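Local coordinates for protein indole-3-pyruvate decarboxylase (Azospirillum brasilense, PDB 2NXW) that catalyses the thiamine diphosphate- and magnesium-dependent decarboxylation of indole-3-pyruvate to indole-3-acetaldehyde, a step in auxin biosynthesis, at residues A266-L271 with S351-R356. Residues are numbered along the deposited sequence; the frame is centred on the assembly and turned at random.
Sequences APTPPL and SDRTTR
Pro267 O accepts the backbone N-H of Thr355 at 2.8 Å, and the same oxygen receives a CA-H...O contact from Thr354. One residue back, Ala266 O accepts a hydrogen bond from Arg356 NH1 at 2.9 Å, at the edge of the guanidinium and in its plane; NH1 is also hydrogen-bonded to Ala264 O, so two carbonyls of one loop hold it. The Arg356 chain gets there by bending at chi3 (67°), after its CG has passed over Pro269 CD at 3.6 Å. Thr268 CG2 presses on one face of the Arg353 guanidinium, offset toward its rim and 3.4 Å from NH2. Arg353 NH2 donates to Ala246 O of helix 239-249, whose Gln247 NE2 is hydrogen-bonded to Arg353 O. A leucine in place of Arg353 would probably leave Ala246 O without this donor and strip Thr268 CG2 of its flat cover. Farther along, a water joins Pro269 O to Thr355 OG1, 2.6 Å from the former. Pro267 and Pro269 have no N-H to offer, which is consistent with this loop of the central domain pairing through its carbonyl oxygens, while the chain after helix 337-346 supplies the donors of both direct hydrogen bonds.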
# COMPACT_ATOMS: atom_id res chain seq x y z
N ALA A 266 -42.60 16.43 12.86
CA ALA A 266 -42.71 17.37 11.75
C ALA A 266 -44.00 17.25 10.92
O ALA A 266 -44.69 16.24 10.96
CB ALA A 266 -41.51 17.19 10.82
N PRO A 267 -44.32 18.31 10.16
CA PRO A 267 -45.52 18.32 9.31
C PRO A 267 -45.44 17.24 8.24
O PRO A 267 -46.46 16.73 7.78
CB PRO A 267 -45.52 19.73 8.72
CG PRO A 267 -44.84 20.54 9.77
CD PRO A 267 -43.70 19.64 10.20
N THR A 268 -44.21 16.91 7.81
CA THR A 268 -44.00 15.86 6.82
C THR A 268 -42.97 14.90 7.42
O THR A 268 -41.78 14.95 7.10
CB THR A 268 -43.51 16.42 5.45
OG1 THR A 268 -42.23 17.06 5.60
CG2 THR A 268 -44.51 17.43 4.91
N PRO A 269 -43.42 14.01 8.32
CA PRO A 269 -42.56 13.04 8.99
C PRO A 269 -42.13 11.89 8.08
O PRO A 269 -42.72 11.67 7.03
CB PRO A 269 -43.43 12.57 10.15
CG PRO A 269 -44.79 12.56 9.54
CD PRO A 269 -44.82 13.86 8.75
N PRO A 270 -41.09 11.16 8.48
CA PRO A 270 -40.61 10.04 7.66
C PRO A 270 -41.69 8.96 7.51
O PRO A 270 -42.43 8.69 8.45
CB PRO A 270 -39.41 9.53 8.45
CG PRO A 270 -38.90 10.76 9.12
CD PRO A 270 -40.18 11.40 9.61
N LEU A 271 -41.76 8.37 6.32
CA LEU A 271 -42.71 7.29 6.05
C LEU A 271 -42.24 6.05 6.78
O LEU A 271 -43.02 5.13 7.06
CB LEU A 271 -42.76 7.00 4.55
CG LEU A 271 -43.30 8.12 3.65
CD1 LEU A 271 -42.91 7.86 2.21
CD2 LEU A 271 -44.81 8.22 3.81
N SER A 351 -44.69 26.49 2.83
CA SER A 351 -45.78 25.59 2.48
C SER A 351 -46.43 25.09 3.77
O SER A 351 -45.77 25.01 4.80
CB SER A 351 -45.25 24.40 1.68
OG SER A 351 -46.29 23.49 1.35
N ASP A 352 -47.72 24.77 3.70
CA ASP A 352 -48.43 24.25 4.87
C ASP A 352 -48.68 22.76 4.67
O ASP A 352 -49.44 22.14 5.41
CB ASP A 352 -49.75 25.01 5.11
CG ASP A 352 -50.68 25.00 3.91
OD1 ASP A 352 -50.30 24.47 2.85
OD2 ASP A 352 -51.81 25.53 4.04
N ARG A 353 -48.01 22.21 3.67
CA ARG A 353 -48.11 20.80 3.31
C ARG A 353 -47.94 19.92 4.55
O ARG A 353 -47.01 20.12 5.33
CB ARG A 353 -47.02 20.46 2.29
CG ARG A 353 -47.21 19.14 1.57
CD ARG A 353 -46.19 18.99 0.46
NE ARG A 353 -44.86 18.72 0.99
CZ ARG A 353 -44.43 17.51 1.33
NH1 ARG A 353 -45.22 16.46 1.17
NH2 ARG A 353 -43.20 17.34 1.81
N THR A 354 -48.84 18.96 4.72
CA THR A 354 -48.78 18.06 5.87
C THR A 354 -49.08 16.63 5.42
O THR A 354 -50.07 16.37 4.74
CB THR A 354 -49.80 18.48 6.96
OG1 THR A 354 -49.57 19.86 7.32
CG2 THR A 354 -49.64 17.61 8.20
N THR A 355 -48.21 15.70 5.81
CA THR A 355 -48.40 14.30 5.44
C THR A 355 -48.45 13.38 6.64
O THR A 355 -48.21 12.18 6.52
CB THR A 355 -47.28 13.83 4.49
OG1 THR A 355 -46.01 14.03 5.11
CG2 THR A 355 -47.34 14.60 3.18
N ARG A 356 -48.78 13.94 7.79
CA ARG A 356 -48.89 13.15 9.01
C ARG A 356 -50.10 12.22 8.90
O ARG A 356 -51.04 12.48 8.14
CB ARG A 356 -49.03 14.07 10.22
CG ARG A 356 -47.79 14.91 10.50
CD ARG A 356 -47.91 15.68 11.80
NE ARG A 356 -47.93 14.80 12.96
CZ ARG A 356 -46.85 14.20 13.47
NH1 ARG A 356 -45.66 14.39 12.92
NH2 ARG A 356 -46.97 13.40 14.53
O HOH W 1 -44.78 11.70 5.42